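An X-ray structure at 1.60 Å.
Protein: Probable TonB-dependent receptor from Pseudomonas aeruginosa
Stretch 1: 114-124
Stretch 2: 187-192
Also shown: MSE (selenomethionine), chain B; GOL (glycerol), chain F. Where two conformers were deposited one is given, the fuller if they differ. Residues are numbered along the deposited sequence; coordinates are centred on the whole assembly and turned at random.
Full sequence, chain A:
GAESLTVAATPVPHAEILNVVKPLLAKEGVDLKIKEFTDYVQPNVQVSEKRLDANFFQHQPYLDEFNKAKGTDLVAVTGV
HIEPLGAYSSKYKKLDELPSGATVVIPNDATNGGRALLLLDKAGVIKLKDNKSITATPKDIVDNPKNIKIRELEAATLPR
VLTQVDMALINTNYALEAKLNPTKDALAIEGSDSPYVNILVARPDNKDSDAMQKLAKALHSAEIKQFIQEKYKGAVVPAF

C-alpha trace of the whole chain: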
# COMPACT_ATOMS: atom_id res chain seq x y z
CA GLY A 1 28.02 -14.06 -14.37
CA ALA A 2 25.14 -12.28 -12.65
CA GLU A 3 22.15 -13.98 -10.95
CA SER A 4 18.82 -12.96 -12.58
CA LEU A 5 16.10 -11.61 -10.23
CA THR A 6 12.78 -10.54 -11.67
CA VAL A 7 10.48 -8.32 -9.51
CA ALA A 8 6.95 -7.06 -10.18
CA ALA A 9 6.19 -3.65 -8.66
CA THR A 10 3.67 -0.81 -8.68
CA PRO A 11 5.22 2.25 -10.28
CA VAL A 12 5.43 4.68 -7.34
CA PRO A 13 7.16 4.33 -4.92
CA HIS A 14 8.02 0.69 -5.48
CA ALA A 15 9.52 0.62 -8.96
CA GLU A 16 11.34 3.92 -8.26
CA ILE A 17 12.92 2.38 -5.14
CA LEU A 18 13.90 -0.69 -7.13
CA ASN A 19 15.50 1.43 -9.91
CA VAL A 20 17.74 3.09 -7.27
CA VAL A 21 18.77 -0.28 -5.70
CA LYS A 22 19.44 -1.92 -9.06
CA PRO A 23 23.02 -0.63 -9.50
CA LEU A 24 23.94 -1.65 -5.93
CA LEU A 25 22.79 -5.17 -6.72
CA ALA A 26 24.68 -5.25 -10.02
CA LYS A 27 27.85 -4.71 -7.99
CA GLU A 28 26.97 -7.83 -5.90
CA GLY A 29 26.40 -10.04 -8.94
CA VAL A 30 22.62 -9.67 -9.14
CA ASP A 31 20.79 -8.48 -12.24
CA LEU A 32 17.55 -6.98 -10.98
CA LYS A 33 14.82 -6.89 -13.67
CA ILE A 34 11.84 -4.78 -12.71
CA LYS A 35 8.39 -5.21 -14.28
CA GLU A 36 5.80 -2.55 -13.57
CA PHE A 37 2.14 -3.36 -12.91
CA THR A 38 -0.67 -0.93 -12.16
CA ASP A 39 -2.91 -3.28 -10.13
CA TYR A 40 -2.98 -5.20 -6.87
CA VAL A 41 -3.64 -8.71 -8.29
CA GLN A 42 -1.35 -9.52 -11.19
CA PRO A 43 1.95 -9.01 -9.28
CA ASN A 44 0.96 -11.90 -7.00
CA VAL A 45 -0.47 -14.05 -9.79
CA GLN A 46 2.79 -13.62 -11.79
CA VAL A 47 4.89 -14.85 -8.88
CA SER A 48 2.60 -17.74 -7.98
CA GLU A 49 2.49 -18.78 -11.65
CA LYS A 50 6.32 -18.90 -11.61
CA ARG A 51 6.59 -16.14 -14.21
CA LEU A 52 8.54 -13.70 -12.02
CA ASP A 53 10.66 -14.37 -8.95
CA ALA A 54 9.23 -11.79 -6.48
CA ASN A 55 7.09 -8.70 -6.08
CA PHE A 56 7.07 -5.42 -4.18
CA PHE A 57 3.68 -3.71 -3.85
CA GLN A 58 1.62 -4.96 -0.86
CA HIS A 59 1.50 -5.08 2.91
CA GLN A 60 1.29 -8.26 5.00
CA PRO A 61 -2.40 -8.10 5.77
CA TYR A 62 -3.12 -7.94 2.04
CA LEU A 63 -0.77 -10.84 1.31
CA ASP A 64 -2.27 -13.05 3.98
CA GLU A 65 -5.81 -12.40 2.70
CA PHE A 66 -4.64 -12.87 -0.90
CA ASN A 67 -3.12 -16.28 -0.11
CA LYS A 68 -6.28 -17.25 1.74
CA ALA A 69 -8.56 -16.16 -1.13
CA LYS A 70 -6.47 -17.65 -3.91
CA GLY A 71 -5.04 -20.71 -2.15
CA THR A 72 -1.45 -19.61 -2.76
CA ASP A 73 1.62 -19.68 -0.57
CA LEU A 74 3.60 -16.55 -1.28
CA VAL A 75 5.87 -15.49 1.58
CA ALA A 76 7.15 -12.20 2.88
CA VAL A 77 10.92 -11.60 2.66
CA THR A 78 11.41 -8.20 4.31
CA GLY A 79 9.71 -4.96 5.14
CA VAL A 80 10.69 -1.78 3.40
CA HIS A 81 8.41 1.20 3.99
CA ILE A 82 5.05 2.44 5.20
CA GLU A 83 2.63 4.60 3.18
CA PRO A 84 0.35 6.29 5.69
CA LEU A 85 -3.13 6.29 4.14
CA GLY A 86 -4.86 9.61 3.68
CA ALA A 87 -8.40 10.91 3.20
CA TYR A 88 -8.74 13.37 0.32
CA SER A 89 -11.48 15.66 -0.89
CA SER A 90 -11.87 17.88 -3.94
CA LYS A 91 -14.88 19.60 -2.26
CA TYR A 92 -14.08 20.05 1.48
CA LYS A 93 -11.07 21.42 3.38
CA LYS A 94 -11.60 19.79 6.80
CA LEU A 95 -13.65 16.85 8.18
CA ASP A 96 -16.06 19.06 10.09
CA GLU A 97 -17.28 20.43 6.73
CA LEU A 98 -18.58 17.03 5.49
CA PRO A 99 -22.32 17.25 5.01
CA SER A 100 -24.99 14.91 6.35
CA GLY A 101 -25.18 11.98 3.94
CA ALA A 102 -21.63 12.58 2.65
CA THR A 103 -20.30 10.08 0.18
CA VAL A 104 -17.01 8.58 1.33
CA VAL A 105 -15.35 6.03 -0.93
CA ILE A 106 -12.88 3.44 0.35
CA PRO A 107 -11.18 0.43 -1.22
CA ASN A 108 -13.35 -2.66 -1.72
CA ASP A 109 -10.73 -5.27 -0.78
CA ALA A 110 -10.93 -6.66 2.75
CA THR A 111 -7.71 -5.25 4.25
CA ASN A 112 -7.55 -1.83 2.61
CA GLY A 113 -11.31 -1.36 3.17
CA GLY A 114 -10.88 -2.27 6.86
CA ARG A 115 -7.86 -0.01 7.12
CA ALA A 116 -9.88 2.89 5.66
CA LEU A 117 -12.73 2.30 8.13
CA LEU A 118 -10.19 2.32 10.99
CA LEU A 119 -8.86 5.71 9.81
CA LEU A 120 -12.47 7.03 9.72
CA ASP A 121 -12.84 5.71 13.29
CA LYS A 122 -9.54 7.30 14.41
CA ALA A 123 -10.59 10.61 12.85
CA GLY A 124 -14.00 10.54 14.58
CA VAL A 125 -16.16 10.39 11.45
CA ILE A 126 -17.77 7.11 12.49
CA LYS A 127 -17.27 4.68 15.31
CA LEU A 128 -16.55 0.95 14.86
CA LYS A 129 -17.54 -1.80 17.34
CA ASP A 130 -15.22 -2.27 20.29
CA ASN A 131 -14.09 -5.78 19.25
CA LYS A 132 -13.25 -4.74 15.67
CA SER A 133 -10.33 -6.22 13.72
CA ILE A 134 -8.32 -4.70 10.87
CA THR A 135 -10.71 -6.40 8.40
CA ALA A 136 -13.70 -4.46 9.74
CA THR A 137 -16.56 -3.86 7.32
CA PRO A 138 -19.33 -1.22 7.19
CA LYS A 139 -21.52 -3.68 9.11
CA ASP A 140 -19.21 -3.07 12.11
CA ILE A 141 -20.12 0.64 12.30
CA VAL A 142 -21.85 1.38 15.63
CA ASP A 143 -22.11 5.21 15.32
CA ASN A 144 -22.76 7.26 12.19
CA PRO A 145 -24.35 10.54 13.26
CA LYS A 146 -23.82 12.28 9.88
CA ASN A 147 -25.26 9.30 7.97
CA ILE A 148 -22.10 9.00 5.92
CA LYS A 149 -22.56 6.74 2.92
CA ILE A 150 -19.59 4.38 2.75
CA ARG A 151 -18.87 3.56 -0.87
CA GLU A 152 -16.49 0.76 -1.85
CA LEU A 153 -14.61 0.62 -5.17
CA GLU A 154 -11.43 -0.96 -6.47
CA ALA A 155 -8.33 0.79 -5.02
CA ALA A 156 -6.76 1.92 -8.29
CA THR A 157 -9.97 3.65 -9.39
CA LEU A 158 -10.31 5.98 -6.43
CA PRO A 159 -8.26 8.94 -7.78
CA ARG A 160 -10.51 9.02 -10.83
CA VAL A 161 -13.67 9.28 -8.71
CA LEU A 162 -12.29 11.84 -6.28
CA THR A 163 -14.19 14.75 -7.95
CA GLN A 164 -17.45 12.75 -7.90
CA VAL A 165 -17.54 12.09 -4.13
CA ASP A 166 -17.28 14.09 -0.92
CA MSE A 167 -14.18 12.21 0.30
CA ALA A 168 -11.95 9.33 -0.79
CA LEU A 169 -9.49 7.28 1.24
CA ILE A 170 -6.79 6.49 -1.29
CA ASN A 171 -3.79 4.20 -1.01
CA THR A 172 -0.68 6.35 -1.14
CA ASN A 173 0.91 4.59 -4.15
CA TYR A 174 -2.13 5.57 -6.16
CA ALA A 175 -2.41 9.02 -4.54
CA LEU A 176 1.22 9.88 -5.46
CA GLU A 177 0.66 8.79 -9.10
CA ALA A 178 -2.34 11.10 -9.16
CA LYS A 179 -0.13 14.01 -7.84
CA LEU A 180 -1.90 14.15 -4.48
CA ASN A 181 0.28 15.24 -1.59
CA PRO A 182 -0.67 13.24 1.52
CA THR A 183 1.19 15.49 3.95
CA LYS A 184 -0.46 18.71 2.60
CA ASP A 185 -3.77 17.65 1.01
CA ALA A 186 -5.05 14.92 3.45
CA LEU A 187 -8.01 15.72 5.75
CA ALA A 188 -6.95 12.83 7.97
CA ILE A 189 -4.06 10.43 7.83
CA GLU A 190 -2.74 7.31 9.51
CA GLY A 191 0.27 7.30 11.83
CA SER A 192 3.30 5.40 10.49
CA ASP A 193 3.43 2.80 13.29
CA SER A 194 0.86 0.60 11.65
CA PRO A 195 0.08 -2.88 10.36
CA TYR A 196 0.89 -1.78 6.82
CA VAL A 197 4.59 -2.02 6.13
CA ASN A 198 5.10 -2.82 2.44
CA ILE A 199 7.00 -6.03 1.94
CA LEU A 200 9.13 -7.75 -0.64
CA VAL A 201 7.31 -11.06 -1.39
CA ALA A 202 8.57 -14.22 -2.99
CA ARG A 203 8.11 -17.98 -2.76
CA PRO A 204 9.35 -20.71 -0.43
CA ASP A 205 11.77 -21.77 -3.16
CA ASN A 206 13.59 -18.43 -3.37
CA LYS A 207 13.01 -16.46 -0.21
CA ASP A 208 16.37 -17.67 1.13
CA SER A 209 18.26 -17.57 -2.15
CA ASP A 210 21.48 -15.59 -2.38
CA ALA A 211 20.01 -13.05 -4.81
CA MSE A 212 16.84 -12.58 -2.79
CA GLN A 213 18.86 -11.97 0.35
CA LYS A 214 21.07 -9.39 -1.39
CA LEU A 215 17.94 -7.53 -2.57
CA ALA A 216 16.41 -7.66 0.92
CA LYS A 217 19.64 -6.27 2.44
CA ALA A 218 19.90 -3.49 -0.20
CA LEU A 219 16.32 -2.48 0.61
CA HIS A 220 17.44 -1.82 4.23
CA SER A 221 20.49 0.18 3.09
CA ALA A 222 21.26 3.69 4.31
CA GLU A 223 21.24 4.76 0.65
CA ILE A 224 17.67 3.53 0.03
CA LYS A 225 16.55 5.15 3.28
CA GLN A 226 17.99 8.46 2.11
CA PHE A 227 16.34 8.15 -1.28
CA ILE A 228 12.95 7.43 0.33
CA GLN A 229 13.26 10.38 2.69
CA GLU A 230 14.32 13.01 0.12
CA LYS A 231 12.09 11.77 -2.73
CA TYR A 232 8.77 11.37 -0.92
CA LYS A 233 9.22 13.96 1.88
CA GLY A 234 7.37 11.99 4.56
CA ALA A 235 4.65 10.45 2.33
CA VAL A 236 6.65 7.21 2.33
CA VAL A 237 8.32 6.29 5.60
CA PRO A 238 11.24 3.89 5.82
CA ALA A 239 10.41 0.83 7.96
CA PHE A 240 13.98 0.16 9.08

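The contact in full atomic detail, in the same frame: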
# COMPACT_ATOMS: atom_id res chain seq x y z
N GLY A 114 -10.88 -2.28 5.40
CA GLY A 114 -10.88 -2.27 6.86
C GLY A 114 -10.00 -1.18 7.41
O GLY A 114 -10.36 -0.49 8.33
N ARG A 115 -8.81 -1.06 6.81
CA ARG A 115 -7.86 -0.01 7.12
C ARG A 115 -8.48 1.41 6.99
O ARG A 115 -8.30 2.26 7.86
CB ARG A 115 -6.70 -0.17 6.18
CG ARG A 115 -5.72 0.94 6.12
CD ARG A 115 -4.71 0.63 5.03
NE ARG A 115 -3.55 1.42 5.25
CZ ARG A 115 -2.48 1.42 4.48
NH1 ARG A 115 -2.45 0.67 3.37
NH2 ARG A 115 -1.47 2.19 4.80
N ALA A 116 -9.20 1.63 5.90
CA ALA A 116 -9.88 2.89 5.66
C ALA A 116 -10.92 3.16 6.73
O ALA A 116 -10.98 4.27 7.26
CB ALA A 116 -10.53 2.89 4.28
N LEU A 117 -11.72 2.12 7.08
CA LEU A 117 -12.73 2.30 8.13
C LEU A 117 -12.06 2.64 9.47
O LEU A 117 -12.58 3.46 10.25
CB LEU A 117 -13.60 1.06 8.27
CG LEU A 117 -14.54 0.81 7.10
CD1 LEU A 117 -15.17 -0.58 7.20
CD2 LEU A 117 -15.63 1.88 7.08
N LEU A 118 -10.93 2.01 9.75
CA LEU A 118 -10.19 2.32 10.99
C LEU A 118 -9.69 3.76 11.03
O LEU A 118 -9.70 4.38 12.09
CB LEU A 118 -9.03 1.34 11.20
CG LEU A 118 -9.48 -0.08 11.58
CD1 LEU A 118 -8.27 -0.99 11.66
CD2 LEU A 118 -10.21 -0.12 12.89
N LEU A 119 -9.26 4.30 9.89
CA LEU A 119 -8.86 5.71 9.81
C LEU A 119 -10.09 6.59 10.06
O LEU A 119 -10.01 7.59 10.79
CB LEU A 119 -8.22 6.05 8.44
CG LEU A 119 -7.82 7.52 8.29
CD1 LEU A 119 -6.87 7.96 9.42
CD2 LEU A 119 -7.26 7.80 6.91
N LEU A 120 -11.24 6.25 9.46
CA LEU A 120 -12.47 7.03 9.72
C LEU A 120 -12.81 6.99 11.22
O LEU A 120 -13.28 8.00 11.82
CB LEU A 120 -13.66 6.53 8.90
CG LEU A 120 -13.50 6.69 7.40
CD1 LEU A 120 -14.64 6.03 6.62
CD2 LEU A 120 -13.41 8.16 7.04
N ASP A 121 -12.59 5.84 11.85
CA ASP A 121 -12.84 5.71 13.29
C ASP A 121 -11.83 6.59 14.08
O ASP A 121 -12.22 7.36 14.98
CB ASP A 121 -12.82 4.23 13.68
CG ASP A 121 -12.92 4.00 15.21
OD1 ASP A 121 -11.92 4.25 15.95
OD2 ASP A 121 -13.97 3.52 15.66
N LYS A 122 -10.56 6.52 13.71
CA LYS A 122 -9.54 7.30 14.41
C LYS A 122 -9.85 8.79 14.31
O LYS A 122 -9.69 9.51 15.28
CB LYS A 122 -8.16 7.05 13.81
CG LYS A 122 -7.04 7.50 14.73
CD LYS A 122 -5.69 7.47 14.06
CE LYS A 122 -4.59 7.61 15.09
NZ LYS A 122 -3.28 7.21 14.53
N ALA A 123 -10.31 9.22 13.13
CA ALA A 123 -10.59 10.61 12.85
C ALA A 123 -11.95 11.11 13.38
O ALA A 123 -12.25 12.29 13.28
CB ALA A 123 -10.54 10.82 11.37
N GLY A 124 -12.74 10.19 13.93
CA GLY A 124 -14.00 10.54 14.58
C GLY A 124 -15.17 10.77 13.65
O GLY A 124 -16.16 11.37 14.06
N LEU A 187 -7.16 15.26 4.64
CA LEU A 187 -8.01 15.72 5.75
C LEU A 187 -7.80 14.94 7.02
O LEU A 187 -8.17 15.41 8.11
CB LEU A 187 -9.50 15.67 5.37
CG LEU A 187 -10.03 16.77 4.47
CD1 LEU A 187 -9.36 16.69 3.11
CD2 LEU A 187 -11.55 16.73 4.32
N ALA A 188 -7.31 13.72 6.87
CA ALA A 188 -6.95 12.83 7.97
C ALA A 188 -5.92 11.88 7.41
O ALA A 188 -5.90 11.61 6.22
CB ALA A 188 -8.16 12.05 8.45
N ILE A 189 -5.08 11.34 8.27
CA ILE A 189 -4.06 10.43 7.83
C ILE A 189 -3.66 9.48 8.92
O ILE A 189 -3.68 9.84 10.11
CB ILE A 189 -2.81 11.21 7.36
CG1 ILE A 189 -1.87 10.29 6.59
CG2 ILE A 189 -2.10 11.87 8.54
CD1 ILE A 189 -0.99 11.04 5.66
N GLU A 190 -3.27 8.27 8.54
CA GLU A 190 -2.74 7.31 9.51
C GLU A 190 -1.44 7.81 10.16
O GLU A 190 -0.70 8.60 9.56
CB GLU A 190 -2.38 6.01 8.84
CG GLU A 190 -3.57 5.24 8.31
CD GLU A 190 -3.18 3.98 7.61
OE1 GLU A 190 -2.09 3.97 6.96
OE2 GLU A 190 -3.96 2.99 7.69
N GLY A 191 -1.13 7.28 11.33
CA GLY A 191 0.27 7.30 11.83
C GLY A 191 1.13 6.31 11.04
O GLY A 191 0.61 5.47 10.29
N SER A 192 2.45 6.35 11.22
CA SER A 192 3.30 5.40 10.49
C SER A 192 3.61 4.11 11.25
O SER A 192 4.17 3.20 10.66
CB SER A 192 4.60 6.06 10.08
OG SER A 192 5.26 6.53 11.24
N MSE B . 1.24 0.53 -1.33
CA MSE B . -0.12 0.17 -0.83
C MSE B . -0.24 0.73 0.58
O MSE B . 0.71 0.60 1.37
OXT MSE B . -1.27 1.30 0.95
CB MSE B . -0.36 -1.35 -0.84
CG MSE B . -1.74 -1.72 -0.37
SE MSE B . -1.91 -3.68 -0.24
CE MSE B . -1.83 -4.13 -2.07
C1 GOL F . -2.83 2.90 11.64
O1 GOL F . -2.68 1.69 12.40
C2 GOL F . -2.85 4.04 12.65
O2 GOL F . -3.38 5.26 12.09
C3 GOL F . -1.43 4.24 13.17
O3 GOL F . -1.45 5.36 14.06
O HOH W 1 -6.05 2.69 9.35

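The strongest link between the two segments is a salt bridge between Arg-115, on the helix, and Glu-190, in the extended segment that runs past it. Two nearly parallel hydrogen bonds make it bidentate: Arg-115 NE donates to Glu-190 OE2 at 2.9 Å, and Arg-115 NH2 donates to Glu-190 OE1, also at 2.9 Å. The N-H...O angles are 166° and 164°, so the hydrogens point almost straight at their acceptors. The carboxylate lies at the edge of the guanidinium, near its plane, where the N-H bonds are directed. Neither residue's CA-to-CB bond points at the other segment; both run sideways, and it is the extended side chains that bring the charged ends together. Arg-115 has chi1, chi2 and chi3 all t, which gives it the reach it needs.

Arginine suits this place because its planar group can serve several acceptors at once. While NE and NH2 hold the glutamate, Arg-115 NH1 donates to OXT of the bound selenomethionine at 2.8 Å, with a more bent angle of 133°. The same side chain thus ties the ligand's carboxylate to the contact, and the guanidinium meets the glutamate and the ligand at once. Glutamate is equally well matched, since its two oxygens can face two N-H groups of one guanidinium. A water bridges the two residues, donating to Arg-115 O at 2.7 Å and to Glu-190 OE2 at 2.7 Å. It thereby connects the helix backbone to the same carboxylate, although Arg-115 O also accepts the helical hydrogen bond from Leu-119 N at 3.0 Å.

Farther along the helix, Lys-122 approaches the other segment without bonding to it directly: Lys-122 NZ lies 3.9 Å from Gly-191 N, and both are donors. A glycerol, probably from the crystallisation liquor, mediates instead. Lys-122 NZ donates to glycerol O3 at 2.6 Å and to O2 at 3.1 Å, while Gly-191 N donates to the same O2 at 3.1 Å. The long, flexible lysine suits this exposed margin. In this crystal an ideal CB on Gly-191 would sit 2.5 Å from glycerol O3, so the glycerol occupies space left by the absent side chain; this does not explain the glycine itself.

Along the same side of the helix as Arg-115 lies a small apolar patch. Leu-119, one turn after Arg-115 and buried, points toward the other segment, and its CD1 packs against backbone, 3.6 Å from Ile-189 C and 3.7 Å from Glu-190 N. Leu-119 CD1 also comes within 4.4 Å of Ala-188 CB. The forked end of leucine touches this segment at a second place, with Leu-119 CD2 4.1 Å from Ala-188 O. One turn on, Ala-123 CB meets Ala-188 CB at 4.0 Å; two methyl groups facing each other allow the backbones to come close, with CA atoms of these residues 6.5 Å apart. Ile-189, by contrast, directs its CA-to-CB bond away, leaving mainly its backbone to meet Leu-119. Just beyond Ala-123, Gly-124 leaves helical geometry in a Schellman motif, with a positive phi of 80° that favours glycine.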